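Local coordinates for protein hydrogenase 3 maturation protease (Escherichia coli, PDB 2E85) that cleaves a 32-residue peptide from the C-terminus of the precursor of HycE, the large subunit of hydrogenase 3, during maturation of that enzyme, at residues V4-C10 and N36-G42; G17-A21 and Y125-I131; G43-E47 and T91-M95; I63-M69 and I112-P118. The protein carries 1 engineered substitution. All coordinates share one frame; numbering follows the deposited sequence.

Contact 1: residues V4-C10 and N36-G42. Engineered in segment 4-10: V4 (natural residue Met). With CA (calcium ion), chain E.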
loop_
_atom_site.group_PDB
_atom_site.type_symbol
_atom_site.label_atom_id
_atom_site.label_comp_id
_atom_site.label_asym_id
_atom_site.label_seq_id
_atom_site.Cartn_x
_atom_site.Cartn_y
_atom_site.Cartn_z
ATOM N N VAL B 4 1.578 21.570 -13.290
ATOM C CA VAL B 4 1.996 21.056 -11.974
ATOM C C VAL B 4 3.441 20.591 -12.029
ATOM O O VAL B 4 3.878 20.006 -13.032
ATOM C CB VAL B 4 1.051 19.923 -11.442
ATOM C CG1 VAL B 4 1.605 19.252 -10.158
ATOM C CG2 VAL B 4 -0.338 20.475 -11.188
ATOM N N THR B 5 4.173 20.876 -10.955
ATOM C CA THR B 5 5.536 20.407 -10.797
ATOM C C THR B 5 5.676 19.740 -9.422
ATOM O O THR B 5 5.896 18.540 -9.334
ATOM C CB THR B 5 6.565 21.561 -10.955
ATOM O OG1 THR B 5 6.174 22.684 -10.142
ATOM C CG2 THR B 5 6.603 22.007 -12.403
ATOM N N ASP B 6 5.541 20.536 -8.374
ATOM C CA ASP B 6 5.755 20.080 -7.023
ATOM C C ASP B 6 4.452 19.675 -6.359
ATOM O O ASP B 6 3.455 20.374 -6.489
ATOM C CB ASP B 6 6.409 21.213 -6.240
ATOM C CG ASP B 6 7.786 21.540 -6.737
ATOM O OD1 ASP B 6 8.457 20.632 -7.232
ATOM O OD2 ASP B 6 8.203 22.707 -6.602
ATOM N N VAL B 7 4.482 18.583 -5.613
ATOM C CA VAL B 7 3.313 18.168 -4.812
ATOM C C VAL B 7 3.785 17.921 -3.387
ATOM O O VAL B 7 4.847 17.348 -3.192
ATOM C CB VAL B 7 2.653 16.896 -5.409
ATOM C CG1 VAL B 7 1.507 16.406 -4.525
ATOM C CG2 VAL B 7 2.115 17.207 -6.832
ATOM N N LEU B 8 2.967 18.352 -2.425
ATOM C CA LEU B 8 3.255 18.189 -1.000
ATOM C C LEU B 8 2.142 17.354 -0.404
ATOM O O LEU B 8 0.970 17.753 -0.429
ATOM C CB LEU B 8 3.329 19.563 -0.327
ATOM C CG LEU B 8 3.335 19.606 1.216
ATOM C CD1 LEU B 8 4.484 18.786 1.780
ATOM C CD2 LEU B 8 3.308 21.036 1.768
ATOM N N LEU B 9 2.497 16.178 0.108
ATOM C CA LEU B 9 1.491 15.285 0.743
ATOM C C LEU B 9 1.675 15.435 2.230
ATOM O O LEU B 9 2.751 15.154 2.751
ATOM C CB LEU B 9 1.686 13.827 0.327
ATOM C CG LEU B 9 0.798 12.812 1.096
ATOM C CD1 LEU B 9 -0.713 13.036 0.799
ATOM C CD2 LEU B 9 1.169 11.378 0.829
ATOM N N CYS B 10 0.629 15.911 2.910
ATOM C CA CYS B 10 0.711 16.109 4.363
ATOM C C CYS B 10 -0.037 14.971 5.020
ATOM O O CYS B 10 -1.238 14.848 4.792
ATOM C CB CYS B 10 0.031 17.395 4.803
ATOM S SG CYS B 10 0.938 18.888 4.281
ATOM N N ASN B 36 5.518 26.485 -5.246
ATOM C CA ASN B 36 4.632 26.040 -6.329
ATOM C C ASN B 36 3.878 24.770 -5.951
ATOM O O ASN B 36 3.265 24.138 -6.789
ATOM C CB ASN B 36 5.432 25.822 -7.631
ATOM C CG ASN B 36 6.063 27.104 -8.150
ATOM O OD1 ASN B 36 7.263 27.140 -8.483
ATOM N ND2 ASN B 36 5.280 28.162 -8.209
ATOM N N TRP B 37 3.890 24.423 -4.669
ATOM C CA TRP B 37 3.373 23.121 -4.224
ATOM C C TRP B 37 1.856 23.021 -4.373
ATOM O O TRP B 37 1.125 23.924 -3.952
ATOM C CB TRP B 37 3.738 22.888 -2.749
ATOM C CG TRP B 37 5.252 22.957 -2.491
ATOM C CD1 TRP B 37 5.974 24.071 -2.117
ATOM C CD2 TRP B 37 6.195 21.884 -2.599
ATOM N NE1 TRP B 37 7.305 23.751 -2.003
ATOM C CE2 TRP B 37 7.474 22.420 -2.285
ATOM C CE3 TRP B 37 6.094 20.522 -2.944
ATOM C CZ2 TRP B 37 8.654 21.630 -2.286
ATOM C CZ3 TRP B 37 7.257 19.744 -2.955
ATOM C CH2 TRP B 37 8.509 20.296 -2.620
ATOM N N VAL B 38 1.407 21.914 -4.953
ATOM C CA VAL B 38 0.024 21.463 -4.790
ATOM C C VAL B 38 -0.020 20.647 -3.496
ATOM O O VAL B 38 0.685 19.655 -3.367
ATOM C CB VAL B 38 -0.468 20.621 -6.000
ATOM C CG1 VAL B 38 -1.900 20.155 -5.772
ATOM C CG2 VAL B 38 -0.396 21.416 -7.252
ATOM N N VAL B 39 -0.859 21.069 -2.551
ATOM C CA VAL B 39 -0.803 20.503 -1.200
ATOM C C VAL B 39 -1.984 19.565 -0.979
ATOM O O VAL B 39 -3.154 19.987 -1.042
ATOM C CB VAL B 39 -0.760 21.614 -0.122
ATOM C CG1 VAL B 39 -0.714 20.989 1.290
ATOM C CG2 VAL B 39 0.439 22.535 -0.368
ATOM N N ILE B 40 -1.690 18.296 -0.721
ATOM C CA ILE B 40 -2.737 17.298 -0.440
ATOM C C ILE B 40 -2.842 17.122 1.077
ATOM O O ILE B 40 -1.879 16.776 1.720
ATOM C CB ILE B 40 -2.429 15.952 -1.111
ATOM C CG1 ILE B 40 -2.520 16.105 -2.636
ATOM C CG2 ILE B 40 -3.419 14.887 -0.656
ATOM C CD1 ILE B 40 -1.420 16.928 -3.288
ATOM N N ASP B 41 -4.022 17.393 1.618
ATOM C CA ASP B 41 -4.306 17.172 3.042
ATOM C C ASP B 41 -4.676 15.709 3.202
ATOM O O ASP B 41 -5.858 15.358 3.247
ATOM C CB ASP B 41 -5.476 18.108 3.402
ATOM C CG ASP B 41 -5.614 18.374 4.883
ATOM O OD1 ASP B 41 -4.827 17.849 5.701
ATOM O OD2 ASP B 41 -6.551 19.156 5.224
ATOM N N GLY B 42 -3.653 14.855 3.349
ATOM C CA GLY B 42 -3.799 13.413 3.240
ATOM C C GLY B 42 -4.472 12.709 4.402
ATOM O O GLY B 42 -4.906 11.579 4.243
HETATM CA CA CA E . -5.424 9.812 2.864
HETATM O O HOH W 1 3.012 22.315 -8.704
HETATM O O HOH W 2 7.703 24.840 -4.975
HETATM O O HOH W 3 -3.189 15.716 6.508
HETATM O O HOH W 4 -7.631 10.946 2.618
HETATM O O HOH W 5 -6.598 9.003 4.877
#

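Contact 2: residues G17-A21 and Y125-I131. With CA (calcium ion), chain F.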
loop_
_atom_site.group_PDB
_atom_site.type_symbol
_atom_site.label_atom_id
_atom_site.label_comp_id
_atom_site.label_asym_id
_atom_site.label_seq_id
_atom_site.Cartn_x
_atom_site.Cartn_y
_atom_site.Cartn_z
ATOM N N GLY B 17 -3.145 14.831 18.706
ATOM C CA GLY B 17 -2.082 15.643 19.327
ATOM C C GLY B 17 -0.993 16.021 18.334
ATOM O O GLY B 17 -1.279 16.612 17.279
ATOM N N ASP B 18 0.258 15.720 18.679
ATOM C CA ASP B 18 1.371 16.073 17.804
ATOM C C ASP B 18 1.330 15.357 16.450
ATOM O O ASP B 18 1.992 15.814 15.516
ATOM C CB ASP B 18 2.727 15.847 18.491
ATOM C CG ASP B 18 3.033 16.886 19.565
ATOM O OD1 ASP B 18 2.481 18.009 19.486
ATOM O OD2 ASP B 18 3.844 16.554 20.487
ATOM N N ASP B 19 0.557 14.270 16.339
ATOM C CA ASP B 19 0.324 13.664 15.009
ATOM C C ASP B 19 -0.370 14.616 14.031
ATOM O O ASP B 19 -0.475 14.303 12.821
ATOM C CB ASP B 19 -0.469 12.361 15.098
ATOM C CG ASP B 19 -0.334 11.549 13.827
ATOM O OD1 ASP B 19 0.825 11.419 13.381
ATOM O OD2 ASP B 19 -1.352 11.115 13.252
ATOM N N GLY B 20 -0.855 15.751 14.543
ATOM C CA GLY B 20 -1.482 16.793 13.718
ATOM C C GLY B 20 -0.524 17.652 12.906
ATOM O O GLY B 20 -0.954 18.581 12.234
ATOM N N ALA B 21 0.773 17.338 12.959
ATOM C CA ALA B 21 1.766 18.220 12.344
ATOM C C ALA B 21 1.473 18.378 10.848
ATOM O O ALA B 21 1.515 19.496 10.302
ATOM C CB ALA B 21 3.141 17.687 12.564
ATOM N N TYR B 125 -5.521 15.167 22.279
ATOM C CA TYR B 125 -4.399 15.882 22.894
ATOM C C TYR B 125 -4.139 17.194 22.130
ATOM O O TYR B 125 -4.385 17.274 20.903
ATOM C CB TYR B 125 -3.125 15.039 22.813
ATOM C CG TYR B 125 -3.043 13.825 23.719
ATOM C CD1 TYR B 125 -4.140 13.398 24.507
ATOM C CD2 TYR B 125 -1.859 13.100 23.798
ATOM C CE1 TYR B 125 -4.039 12.270 25.308
ATOM C CE2 TYR B 125 -1.753 11.972 24.588
ATOM C CZ TYR B 125 -2.842 11.574 25.363
ATOM O OH TYR B 125 -2.724 10.435 26.141
ATOM N N PRO B 126 -3.595 18.215 22.822
ATOM C CA PRO B 126 -3.164 19.426 22.145
ATOM C C PRO B 126 -1.852 19.134 21.413
ATOM O O PRO B 126 -1.233 18.091 21.665
ATOM C CB PRO B 126 -2.917 20.392 23.304
ATOM C CG PRO B 126 -2.474 19.486 24.435
ATOM C CD PRO B 126 -3.359 18.290 24.283
ATOM N N MET B 127 -1.467 20.007 20.493
ATOM C CA MET B 127 -0.124 19.962 19.896
ATOM C C MET B 127 0.860 20.682 20.822
ATOM O O MET B 127 0.526 21.720 21.416
ATOM C CB MET B 127 -0.156 20.634 18.516
ATOM C CG MET B 127 1.175 20.738 17.790
ATOM S SD MET B 127 0.981 21.368 16.099
ATOM C CE MET B 127 -0.494 20.446 15.646
ATOM N N THR B 128 2.079 20.167 20.941
ATOM C CA THR B 128 3.061 20.832 21.795
ATOM C C THR B 128 3.879 21.877 21.031
ATOM O O THR B 128 3.971 21.851 19.804
ATOM C CB THR B 128 3.972 19.830 22.525
ATOM O OG1 THR B 128 4.801 19.145 21.577
ATOM C CG2 THR B 128 3.147 18.812 23.349
ATOM N N GLN B 129 4.425 22.842 21.756
ATOM C CA GLN B 129 5.100 23.969 21.110
ATOM C C GLN B 129 6.235 23.581 20.146
ATOM O O GLN B 129 6.338 24.194 19.074
ATOM C CB GLN B 129 5.596 24.963 22.157
ATOM C CG GLN B 129 6.021 26.311 21.609
ATOM C CD GLN B 129 4.891 27.042 20.932
ATOM O OE1 GLN B 129 3.825 27.276 21.521
ATOM N NE2 GLN B 129 5.120 27.429 19.694
ATOM N N PRO B 130 7.126 22.653 20.537
ATOM C CA PRO B 130 8.206 22.264 19.611
ATOM C C PRO B 130 7.718 21.744 18.268
ATOM O O PRO B 130 8.376 21.967 17.238
ATOM C CB PRO B 130 8.941 21.185 20.395
ATOM C CG PRO B 130 8.821 21.651 21.778
ATOM C CD PRO B 130 7.346 22.003 21.842
ATOM N N ILE B 131 6.543 21.119 18.260
ATOM C CA ILE B 131 6.002 20.609 17.008
ATOM C C ILE B 131 5.397 21.764 16.194
ATOM O O ILE B 131 5.551 21.818 14.987
ATOM C CB ILE B 131 4.998 19.446 17.317
ATOM C CG1 ILE B 131 5.802 18.169 17.612
ATOM C CG2 ILE B 131 4.045 19.215 16.146
ATOM C CD1 ILE B 131 6.484 18.142 18.978
HETATM CA CA CA F . 1.970 10.415 11.604
HETATM O O HOH W 6 2.843 8.343 10.734
HETATM O O HOH W 7 0.705 9.004 10.067
HETATM O O HOH W 8 2.069 8.846 13.214
#

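Contact 3: residues G43-E47 and T91-M95. With CA (calcium ion), chain E.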
loop_
_atom_site.group_PDB
_atom_site.type_symbol
_atom_site.label_atom_id
_atom_site.label_comp_id
_atom_site.label_asym_id
_atom_site.label_seq_id
_atom_site.Cartn_x
_atom_site.Cartn_y
_atom_site.Cartn_z
ATOM N N GLY B 43 -4.551 13.341 5.569
ATOM C CA GLY B 43 -5.146 12.668 6.723
ATOM C C GLY B 43 -4.326 11.466 7.192
ATOM O O GLY B 43 -3.111 11.407 7.005
ATOM N N SER B 44 -5.040 10.515 7.780
ATOM C CA SER B 44 -4.455 9.401 8.512
ATOM C C SER B 44 -3.640 8.414 7.690
ATOM O O SER B 44 -2.658 7.860 8.202
ATOM C CB SER B 44 -5.559 8.636 9.248
ATOM O OG SER B 44 -6.155 9.480 10.199
ATOM N N ALA B 45 -4.079 8.157 6.458
ATOM C CA ALA B 45 -3.495 7.100 5.622
ATOM C C ALA B 45 -3.091 7.688 4.297
ATOM O O ALA B 45 -3.904 8.351 3.666
ATOM C CB ALA B 45 -4.520 6.011 5.364
ATOM N N PRO B 46 -1.837 7.443 3.864
ATOM C CA PRO B 46 -1.434 7.861 2.513
ATOM C C PRO B 46 -1.977 6.972 1.367
ATOM O O PRO B 46 -1.998 7.419 0.205
ATOM C CB PRO B 46 0.097 7.785 2.576
ATOM C CG PRO B 46 0.348 6.670 3.570
ATOM C CD PRO B 46 -0.708 6.872 4.628
ATOM N N GLU B 47 -2.391 5.735 1.673
ATOM C CA GLU B 47 -2.824 4.781 0.626
ATOM C C GLU B 47 -3.836 5.346 -0.350
ATOM O O GLU B 47 -3.699 5.154 -1.565
ATOM C CB GLU B 47 -3.365 3.467 1.201
ATOM C CG GLU B 47 -2.289 2.580 1.726
ATOM C CD GLU B 47 -2.059 2.779 3.208
ATOM O OE1 GLU B 47 -2.113 3.952 3.703
ATOM O OE2 GLU B 47 -1.780 1.745 3.855
ATOM N N THR B 91 2.193 2.165 7.583
ATOM C CA THR B 91 1.027 3.044 7.558
ATOM C C THR B 91 0.055 2.580 8.639
ATOM O O THR B 91 0.263 1.539 9.262
ATOM C CB THR B 91 0.303 3.007 6.185
ATOM O OG1 THR B 91 -0.330 1.737 6.005
ATOM C CG2 THR B 91 1.299 3.227 5.030
ATOM N N THR B 92 -1.023 3.346 8.823
ATOM C CA THR B 92 -2.067 2.992 9.791
ATOM C C THR B 92 -2.730 1.640 9.444
ATOM O O THR B 92 -3.371 1.012 10.300
ATOM C CB THR B 92 -3.127 4.112 9.945
ATOM O OG1 THR B 92 -4.009 3.788 11.033
ATOM C CG2 THR B 92 -3.933 4.284 8.670
ATOM N N HIS B 93 -2.540 1.184 8.202
ATOM C CA HIS B 93 -3.160 -0.070 7.741
ATOM C C HIS B 93 -2.173 -1.223 7.763
ATOM O O HIS B 93 -2.424 -2.307 7.205
ATOM C CB HIS B 93 -3.761 0.106 6.334
ATOM C CG HIS B 93 -4.819 1.162 6.275
ATOM N ND1 HIS B 93 -5.951 1.111 7.060
ATOM C CD2 HIS B 93 -4.919 2.293 5.534
ATOM C CE1 HIS B 93 -6.700 2.172 6.818
ATOM N NE2 HIS B 93 -6.099 2.904 5.895
ATOM N N ASN B 94 -1.023 -0.963 8.389
ATOM C CA ASN B 94 0.088 -1.904 8.428
ATOM C C ASN B 94 0.652 -2.296 7.068
ATOM O O ASN B 94 1.176 -3.393 6.898
ATOM C CB ASN B 94 -0.219 -3.131 9.287
ATOM C CG ASN B 94 -0.070 -2.835 10.785
ATOM O OD1 ASN B 94 -0.864 -3.277 11.601
ATOM N ND2 ASN B 94 0.954 -2.080 11.136
ATOM N N MET B 95 0.578 -1.377 6.118
ATOM C CA MET B 95 1.334 -1.495 4.878
ATOM C C MET B 95 2.745 -0.945 5.123
ATOM O O MET B 95 2.891 0.136 5.710
ATOM C CB MET B 95 0.586 -0.776 3.739
ATOM C CG MET B 95 1.301 0.184 2.870
ATOM S SD MET B 95 0.630 0.009 1.187
ATOM C CE MET B 95 1.223 -1.723 1.123
HETATM CA CA CA E . -5.424 9.812 2.864
HETATM O O HOH W 9 -0.608 6.014 7.855
HETATM O O HOH W 5 -6.598 9.003 4.877
HETATM O O HOH W 4 -7.631 10.946 2.618
#

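Contact 4: residues I63-M69 and I112-P118. With CA (calcium ion), chain F.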
loop_
_atom_site.group_PDB
_atom_site.type_symbol
_atom_site.label_atom_id
_atom_site.label_comp_id
_atom_site.label_asym_id
_atom_site.label_seq_id
_atom_site.Cartn_x
_atom_site.Cartn_y
_atom_site.Cartn_z
ATOM N N ILE B 63 6.791 14.580 1.210
ATOM C CA ILE B 63 5.831 14.001 2.152
ATOM C C ILE B 63 6.250 14.443 3.528
ATOM O O ILE B 63 7.424 14.293 3.884
ATOM C CB ILE B 63 5.874 12.461 2.089
ATOM C CG1 ILE B 63 5.539 11.995 0.674
ATOM C CG2 ILE B 63 4.910 11.834 3.099
ATOM C CD1 ILE B 63 5.907 10.544 0.368
ATOM N N VAL B 64 5.308 14.999 4.289
ATOM C CA VAL B 64 5.591 15.483 5.636
ATOM C C VAL B 64 4.673 14.755 6.619
ATOM O O VAL B 64 3.448 14.753 6.450
ATOM C CB VAL B 64 5.342 17.008 5.760
ATOM C CG1 VAL B 64 5.355 17.460 7.250
ATOM C CG2 VAL B 64 6.339 17.814 4.856
ATOM N N ASP B 65 5.269 14.168 7.656
ATOM C CA ASP B 65 4.514 13.343 8.592
ATOM C C ASP B 65 5.187 13.397 9.951
ATOM O O ASP B 65 6.403 13.323 10.035
ATOM C CB ASP B 65 4.503 11.893 8.084
ATOM C CG ASP B 65 3.535 10.983 8.867
ATOM O OD1 ASP B 65 2.768 11.463 9.709
ATOM O OD2 ASP B 65 3.510 9.764 8.591
ATOM N N ALA B 66 4.401 13.512 11.021
ATOM C CA ALA B 66 4.911 13.326 12.348
ATOM C C ALA B 66 5.288 11.828 12.471
ATOM O O ALA B 66 4.467 10.952 12.162
ATOM C CB ALA B 66 3.830 13.673 13.375
ATOM N N THR B 67 6.499 11.542 12.940
ATOM C CA THR B 67 7.057 10.198 12.890
ATOM C C THR B 67 7.969 10.025 14.110
ATOM O O THR B 67 8.833 10.849 14.313
ATOM C CB THR B 67 7.963 10.064 11.626
ATOM O OG1 THR B 67 7.189 10.259 10.426
ATOM C CG2 THR B 67 8.673 8.751 11.566
ATOM N N ASP B 68 7.800 8.953 14.890
ATOM C CA ASP B 68 8.722 8.740 16.017
ATOM C C ASP B 68 10.060 8.251 15.441
ATOM O O ASP B 68 10.109 7.222 14.738
ATOM C CB ASP B 68 8.154 7.766 17.062
ATOM C CG ASP B 68 9.112 7.542 18.257
ATOM O OD1 ASP B 68 9.908 8.444 18.603
ATOM O OD2 ASP B 68 9.047 6.444 18.867
ATOM N N MET B 69 11.115 8.995 15.735
ATOM C CA MET B 69 12.461 8.728 15.223
ATOM C C MET B 69 13.443 8.585 16.376
ATOM O O MET B 69 14.659 8.451 16.153
ATOM C CB MET B 69 12.920 9.851 14.265
ATOM C CG MET B 69 12.087 10.022 12.933
ATOM S SD MET B 69 12.474 11.519 11.966
ATOM C CE MET B 69 11.823 12.810 13.082
ATOM N N ILE B 112 10.781 12.972 -1.466
ATOM C CA ILE B 112 11.484 13.340 -0.239
ATOM C C ILE B 112 10.529 13.019 0.895
ATOM O O ILE B 112 9.406 13.498 0.865
ATOM C CB ILE B 112 11.790 14.881 -0.240
ATOM C CG1 ILE B 112 12.591 15.268 -1.492
ATOM C CG2 ILE B 112 12.603 15.356 0.982
ATOM C CD1 ILE B 112 12.546 16.752 -1.859
ATOM N N PHE B 113 10.977 12.248 1.886
ATOM C CA PHE B 113 10.142 11.963 3.053
ATOM C C PHE B 113 10.716 12.711 4.223
ATOM O O PHE B 113 11.849 12.414 4.647
ATOM C CB PHE B 113 10.141 10.471 3.404
ATOM C CG PHE B 113 9.212 10.161 4.524
ATOM C CD1 PHE B 113 7.888 9.864 4.253
ATOM C CD2 PHE B 113 9.635 10.281 5.865
ATOM C CE1 PHE B 113 6.997 9.640 5.283
ATOM C CE2 PHE B 113 8.737 10.041 6.908
ATOM C CZ PHE B 113 7.423 9.726 6.606
ATOM N N LEU B 114 9.931 13.635 4.772
ATOM C CA LEU B 114 10.314 14.441 5.917
ATOM C C LEU B 114 9.523 14.107 7.194
ATOM O O LEU B 114 8.287 14.174 7.220
ATOM C CB LEU B 114 10.135 15.915 5.578
ATOM C CG LEU B 114 10.581 16.949 6.610
ATOM C CD1 LEU B 114 10.893 18.270 5.934
ATOM C CD2 LEU B 114 9.556 17.180 7.737
ATOM N N GLY B 115 10.250 13.734 8.241
ATOM C CA GLY B 115 9.652 13.365 9.517
ATOM C C GLY B 115 9.843 14.499 10.499
ATOM O O GLY B 115 10.876 15.194 10.500
ATOM N N ILE B 116 8.848 14.675 11.346
ATOM C CA ILE B 116 8.925 15.611 12.454
ATOM C C ILE B 116 8.659 14.777 13.693
ATOM O O ILE B 116 7.621 14.066 13.753
ATOM C CB ILE B 116 7.798 16.667 12.399
ATOM C CG1 ILE B 116 7.939 17.542 11.168
ATOM C CG2 ILE B 116 7.744 17.500 13.700
ATOM C CD1 ILE B 116 6.704 18.371 10.821
ATOM N N GLN B 117 9.540 14.905 14.688
ATOM C CA GLN B 117 9.385 14.147 15.937
ATOM C C GLN B 117 8.245 14.655 16.799
ATOM O O GLN B 117 8.290 15.784 17.274
ATOM C CB GLN B 117 10.672 14.206 16.747
ATOM C CG GLN B 117 10.550 13.475 18.085
ATOM C CD GLN B 117 10.576 12.016 17.924
ATOM O OE1 GLN B 117 11.461 11.483 17.253
ATOM N NE2 GLN B 117 9.629 11.331 18.545
ATOM N N PRO B 118 7.229 13.801 17.041
ATOM C CA PRO B 118 6.213 14.197 18.011
ATOM C C PRO B 118 6.655 13.960 19.436
ATOM O O PRO B 118 7.617 13.201 19.711
ATOM C CB PRO B 118 5.043 13.266 17.697
ATOM C CG PRO B 118 5.680 12.021 17.247
ATOM C CD PRO B 118 6.892 12.513 16.403
HETATM CA CA CA F . 1.970 10.415 11.604
HETATM O O HOH W 6 2.843 8.343 10.734
HETATM O O HOH W 7 0.705 9.004 10.067
HETATM O O HOH W 8 2.069 8.846 13.214
#

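Contact 1: residues V4-C10 and N36-G42
D6 and V38 begin a ladder of backbone bonds between two parallel strands, 6-11 and 38-43. These belong to a beta-alpha-beta unit whose crossover is helix 21-31. V38 N gives to D6 O at 3.0 Å, and L8 N to V38 O. I40 N reaches L8 O at 2.7 Å, C10 N reaches I40 O, and G42 N reaches C10 O. One water accepts from T5 N and donates to D6 O and N36 O. Another donates to C10 O and D41 OD1. A third joins N36 N to D6 OD2, while D6 OD1 forms a salt bridge with R60.

The W37 ring stands beside this carboxylate. Its CG lies anti to its carbonyl carbon (chi1 -57°), which brings the six-membered ring under D6 CB, 3.8 Å from the centroid, a CH-pi contact. V7 O comes to the ring edge, and W37 NE1 hydrogen-bonds L142 O. A leucine here would lose the indole N-H and the flat face, and would probably leave L142 O without this donor and D6 CB poorly covered. On the face of V7, L9 and I40, V7 CG1 meets I40 CD1 tightly, at 3.2 Å. On the face of L8, V39 and C10, L8 CD2 lies beside V39 CG2. The five inter-strand N-H groups are thus paired, D6 O and C10 O each take a water as well, and the carbonyl of G42 serves a calcium ion.

Contact 2: residues G17-A21 and Y125-I131
A single carboxylate, that of D18, grips T128 twice, by its backbone and by its side chain. D18 sits in a 3-10 turn, 18-20, that leads into helix 21-31. T128 holds the N-cap position of helix 129-141, but its hydroxyl makes no capping bond and turns to D18 instead. D18 OD1 accepts from T128 N at 2.6 Å through its syn lone pair, with a nearly straight N-H...O angle of 170°. D18 OD2 accepts from T128 OG1 at 3.0 Å, on the syn side and 20° out of the carboxylate plane. The threonine hydroxyl lies between its own backbone N and carbonyl carbon (chi1 67°), which turns it to the acid.

I131, in the first turn of the helix, crosses D18 at about a right angle. Its CD1 lies 3.4 Å from D18 OD2, and its CG2 touches A21 CB. D18 OD2 also takes the backbone N atoms of D119 and I120, so the buried acid ties three parts of the chain together. Nearby, G17 CA packs against Y125 O and P126 O. Its positive phi and the nearness of Y125 CB suit a residue without a side chain. M127 bends at its end to lay CE against G20. D19, next to D18 in the chain, points away from the contact and is a probable nickel ligand, by similarity. In this crystal D19 OD1 binds a calcium ion at 2.3 Å, shared with D65 and A66.

Contact 3: residues G43-E47 and T91-M95
T91 OG1 is gripped by three groups. It gives its proton to E47 OE2 at 2.6 Å, and it accepts from the backbone N atoms of H93 and M95, each at 3.2 Å. The bond from H93 N makes an ST turn, set within the type I turn T91-N94. The hydroxyl sits between the backbone N and the carbonyl carbon of T91 (chi1 70°), where it can face the N-H groups of H93 and M95. E47 comes to it from the opposite direction, its chain bent at chi2. The hydroxyl meets OE2 on the syn side, 22° out of the carboxylate plane. E47 OE1 is buried here and has no polar partner in the model.

The same carboxylate packs on M95 and on the edge of the H93 ring. The two planes are 66° apart. M95 CB lies 3.5 Å from E47 OE2, and M95 SD runs past E47 CG. A45 CB touches H93 NE2 at 3.5 Å. It also meets T92 CG2, the methyl that lies over one face of that imidazole. P46 CG rests on T91 CG2. Away from the acid, one water bridges S44 O and T92 N, with 2.8 Å from the water to S44 O.

H93 is a probable nickel ligand by similarity, and its ring stacks on H93 of the second subunit. A45 O binds a calcium ion at 2.3 Å. The contact joins the loop between strand 38-43 and helix 50-56 to the loop before helix 97-108, whose L100 packs on P46, T91 and M95.

Contact 4: residues I63-M69 and I112-P118
D65 O accepts from I116 N at 3.1 Å, across the parallel strands 63-66 and 112-116. At this end of the first strand sits a calcium ion. D65 OD1 binds the metal at 2.3 Å and A66 O at 2.6 Å. D19 and three waters complete the site, and two of these waters also donate to D65 OD2. D65 is also a probable nickel ligand, by similarity.

Behind the metal, the two strands lock the backbone. L114 N gives to I63 O at 2.7 Å, and D65 N to L114 O. D65 O takes a second donor, T67 OG1 at 3.2 Å, which sits above its plane on the face opposite to I116 N. T67 N in turn bonds I116 O. The F113 ring packs obliquely on I63 CG2 and D65 CB, and T67 OG1 lies at its edge. CG of F113 is anti to the backbone N (chi1 -176°), which carries the ring over to these neighbours. On the face of V64, L114 and I116, V64 CG1 meets I116 CD1 at 3.9 Å.

Farther out, Q117 holds the turn that follows the metal ligands. Its NE2 gives to D68 OD1 at 2.9 Å and to P118 O, both close to the amide plane, while OE1 accepts from M69 N and from L71 N. A leucine in its place would remove the amide and would probably leave D68 OD1 and M69 N without these mates, with the turn freer to move. M69 CE lies on G115 O. The contact thus ends in a charged metal site, backed by hydrogen-bonded strands and by apolar side chains such as F113 and I63, with the Q117 amide tying down the turn beyond it.

How the contacts relate
Contacts 1 and 4 lie in the same sheet, where strands 6-11 and 60-66 are neighbours and L9 O probably bonds V64 N. Contact 4 is the buried one, about 6 Å from the chain centre to its own centre; contact 1 brings in an outermost strand, 38-43, and is partly exposed. Both rest on regular backbone bonds. Contact 3 joins two loops; contact 2 joins a 3-10 turn to the start of helix 129-141. Both lie farther out, and there a carboxylate held by a threonine does the work. The metals cut across this division. Contacts 1 and 3 share one calcium ion, contacts 2 and 4 another. Only contact 3 reaches the second subunit.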